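Local structure of HI1317 (Haemophilus influenzae, 1JOV) at residues A[52-56]-A[151-155]. The protein probably interconverts the alpha and beta anomers of D-glucose 6-phosphate, as a member of the glucose-6-phosphate 1-epimerase family. Sequence-based numbering, arbitrary orientation.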
ATOM      1  N   GLN A  52      13.163   8.592  -7.764  0.60 23.32           N
ATOM      2  CA  GLN A  52      13.157   7.716  -6.623  0.60 24.66           C
ATOM      3  C   GLN A  52      11.929   6.809  -6.727  0.60 24.50           C
ATOM      4  O   GLN A  52      10.893   7.213  -7.242  0.60 25.65           O
ATOM      5  CB  GLN A  52      13.115   8.554  -5.331  0.60 30.40           C
ATOM      6  CG  GLN A  52      14.367   9.473  -5.051  0.60 25.08           C
ATOM      7  CD  GLN A  52      14.237  10.847  -5.682  0.60 42.82           C
ATOM      8  OE1 GLN A  52      13.178  11.192  -6.141  0.60 30.07           O
ATOM      9  NE2 GLN A  52      15.320  11.640  -5.680  0.60 46.02           N
ATOM     10  N   ASP A  53      12.022   5.643  -6.141  1.00 22.89           N
ATOM     11  CA  ASP A  53      10.860   4.801  -6.050  1.00 29.39           C
ATOM     12  C   ASP A  53       9.714   5.593  -5.368  1.00 25.36           C
ATOM     13  O   ASP A  53       9.964   6.369  -4.443  1.00 24.17           O
ATOM     14  CB  ASP A  53      11.192   3.539  -5.221  1.00 23.40           C
ATOM     15  CG  ASP A  53      10.271   2.322  -5.366  1.00 28.85           C
ATOM     16  OD1 ASP A  53       9.057   2.532  -5.565  1.00 21.84           O
ATOM     17  OD2 ASP A  53      10.772   1.175  -5.290  1.00 30.88           O
ATOM     18  N   VAL A  54       8.477   5.396  -5.799  1.00 21.26           N
ATOM     19  CA  VAL A  54       7.329   6.017  -5.139  1.00 23.19           C
ATOM     20  C   VAL A  54       6.997   5.360  -3.817  1.00 18.18           C
ATOM     21  O   VAL A  54       6.458   6.033  -2.882  1.00 22.73           O
ATOM     22  CB  VAL A  54       6.088   6.043  -6.045  1.00 30.15           C
ATOM     23  CG1 VAL A  54       4.899   6.549  -5.295  1.00 24.75           C
ATOM     24  CG2 VAL A  54       6.353   6.955  -7.231  1.00 27.08           C
ATOM     25  N   LEU A  55       7.276   4.040  -3.695  1.00 18.95           N
ATOM     26  CA  LEU A  55       6.922   3.338  -2.482  1.00 18.85           C
ATOM     27  C   LEU A  55       8.147   3.023  -1.598  1.00 16.70           C
ATOM     28  O   LEU A  55       9.283   2.846  -2.114  1.00 19.90           O
ATOM     29  CB  LEU A  55       6.276   2.019  -2.869  1.00 21.21           C
ATOM     30  CG  LEU A  55       4.965   2.218  -3.635  1.00 21.03           C
ATOM     31  CD1 LEU A  55       4.484   0.860  -4.063  1.00 19.47           C
ATOM     32  CD2 LEU A  55       3.894   2.853  -2.760  1.00 21.08           C
ATOM     33  N   TRP A  56       7.917   2.918  -0.327  1.00 20.44           N
ATOM     34  CA  TRP A  56       9.014   2.556   0.544  1.00 19.83           C
ATOM     35  C   TRP A  56       8.936   1.115   0.967  1.00 22.30           C
ATOM     36  O   TRP A  56       7.833   0.549   1.250  1.00 21.26           O
ATOM     37  CB  TRP A  56       8.952   3.486   1.782  1.00 21.37           C
ATOM     38  CG  TRP A  56       9.920   3.193   2.889  1.00 18.24           C
ATOM     39  CD1 TRP A  56      11.171   3.844   3.075  1.00 23.43           C
ATOM     40  CD2 TRP A  56       9.710   2.405   4.047  1.00 25.89           C
ATOM     41  NE1 TRP A  56      11.773   3.364   4.205  1.00 25.19           N
ATOM     42  CE2 TRP A  56      10.905   2.502   4.841  1.00 27.51           C
ATOM     43  CE3 TRP A  56       8.709   1.545   4.462  1.00 20.48           C
ATOM     44  CZ2 TRP A  56      11.061   1.795   6.023  1.00 26.02           C
ATOM     45  CZ3 TRP A  56       8.863   0.802   5.628  1.00 26.04           C
ATOM     46  CH2 TRP A  56      10.026   0.974   6.432  1.00 27.13           C
ATOM     47  N   THR A 151      -0.703   2.006   2.272  1.00 16.27           N
ATOM     48  CA  THR A 151       0.410   2.466   1.411  1.00 18.74           C
ATOM     49  C   THR A 151       1.550   3.190   2.170  1.00 18.79           C
ATOM     50  O   THR A 151       1.319   4.157   2.888  1.00 20.05           O
ATOM     51  CB  THR A 151      -0.150   3.409   0.312  1.00 18.81           C
ATOM     52  OG1 THR A 151      -1.317   2.791  -0.285  1.00 19.60           O
ATOM     53  CG2 THR A 151       0.964   3.697  -0.852  1.00 18.87           C
ATOM     54  N   TYR A 152       2.747   2.656   1.929  1.00 17.59           N
ATOM     55  CA  TYR A 152       3.972   3.290   2.477  1.00 16.53           C
ATOM     56  C   TYR A 152       4.626   4.057   1.384  1.00 18.84           C
ATOM     57  O   TYR A 152       5.187   3.498   0.388  1.00 19.39           O
ATOM     58  CB  TYR A 152       5.017   2.270   3.036  1.00 18.27           C
ATOM     59  CG  TYR A 152       4.653   1.447   4.183  1.00 21.48           C
ATOM     60  CD1 TYR A 152       3.729   0.395   4.104  1.00 22.16           C
ATOM     61  CD2 TYR A 152       5.360   1.589   5.366  1.00 20.97           C
ATOM     62  CE1 TYR A 152       3.428  -0.407   5.253  1.00 20.83           C
ATOM     63  CE2 TYR A 152       5.072   0.824   6.474  1.00 20.66           C
ATOM     64  CZ  TYR A 152       4.151  -0.188   6.430  1.00 25.04           C
ATOM     65  OH  TYR A 152       3.916  -0.967   7.546  1.00 22.60           O
ATOM     66  N   PHE A 153       4.574   5.395   1.561  1.00 18.96           N
ATOM     67  CA  PHE A 153       5.170   6.268   0.528  1.00 24.09           C
ATOM     68  C   PHE A 153       6.622   6.605   0.889  1.00 20.92           C
ATOM     69  O   PHE A 153       6.975   6.693   2.065  1.00 23.47           O
ATOM     70  CB  PHE A 153       4.401   7.562   0.366  1.00 25.94           C
ATOM     71  CG  PHE A 153       3.044   7.350  -0.124  1.00 21.92           C
ATOM     72  CD1 PHE A 153       2.823   7.143  -1.462  1.00 25.07           C
ATOM     73  CD2 PHE A 153       1.999   7.323   0.767  1.00 21.49           C
ATOM     74  CE1 PHE A 153       1.488   6.890  -1.929  1.00 18.85           C
ATOM     75  CE2 PHE A 153       0.762   7.071   0.364  1.00 20.52           C
ATOM     76  CZ  PHE A 153       0.450   6.905  -1.018  1.00 20.95           C
ATOM     77  N   ASN A 154       7.471   6.583  -0.134  1.00 21.05           N
ATOM     78  CA  ASN A 154       8.895   6.811  -0.003  1.00 19.89           C
ATOM     79  C   ASN A 154       9.129   8.363  -0.066  1.00 23.65           C
ATOM     80  O   ASN A 154       8.768   9.008  -1.065  1.00 22.91           O
ATOM     81  CB  ASN A 154       9.600   6.117  -1.192  1.00 23.20           C
ATOM     82  CG  ASN A 154      11.156   6.110  -1.097  1.00 29.59           C
ATOM     83  OD1 ASN A 154      11.741   5.969  -0.026  1.00 26.71           O
ATOM     84  ND2 ASN A 154      11.802   6.191  -2.260  1.00 26.98           N
ATOM     85  N   ILE A 155       9.837   8.896   0.926  1.00 28.44           N
ATOM     86  CA  ILE A 155      10.063  10.347   0.936  1.00 32.74           C
ATOM     87  C   ILE A 155      11.509  10.662   1.330  1.00 29.73           C
ATOM     88  O   ILE A 155      12.162   9.816   1.972  1.00 27.15           O
ATOM     89  CB  ILE A 155       9.107  10.991   1.947  1.00 27.12           C
ATOM     90  CG1 ILE A 155       9.223  10.283   3.278  1.00 26.66           C
ATOM     91  CG2 ILE A 155       7.656  11.016   1.456  1.00 26.63           C
ATOM     92  CD1 ILE A 155       8.839  11.020   4.425  1.00 30.01           C
TER
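The carbonyl oxygen of Asp53 is gripped twice, by the side-chain amide of Asn154 and by the guanidinium group of Arg211, and so illustrates how a loop without regular structure can be fastened to the end of a strand. Asn154 ND2 lies 2.9 Å from Asp53 O, and the N-H points at it almost straight (166°), with the acceptor in the amide plane. That reach depends on the first torsion of Asn154, which sets CG opposite its backbone N (chi1 -172°) and turns the amide toward Asp53 O. Asn154 CB touches Asp53 O and Leu55 O, 3.3 and 3.4 Å away. The amide's other end, OD1, meets the indole of Trp56 at its edge, in the ring plane, 3.8 Å from CD1.

Two backbone hydrogen bonds, Asn154 N to Val54 O and Trp56 N to Tyr152 O, flank Leu55 and Phe153, a single antiparallel, non-hydrogen-bonded bridge pair. Beside it, the six-membered ring of Trp56 and the Tyr152 ring are tilted by only 21° but displaced laterally, so contact falls along one side of the indole, where Trp56 CE3 lies 3.5 Å from Tyr152 CD2. Tyr152 OH is hydrogen-bonded to Arg70, and the Tyr152 ring meets that of His150, a predicted active-site residue. Leu55 CD2 packs on Thr151 CG2 at 3.6 Å.

The loop is itself shaped by an Asx turn, in which Asp53 OD1 accepts from Leu55 N, while Ser44 and Trp45 hold the same carboxylate. The bridge thus ties the loop following strand 41-47 to strand 145-154, next to the predicted catalytic site of a galactose-mutarotase-like beta-sandwich fold.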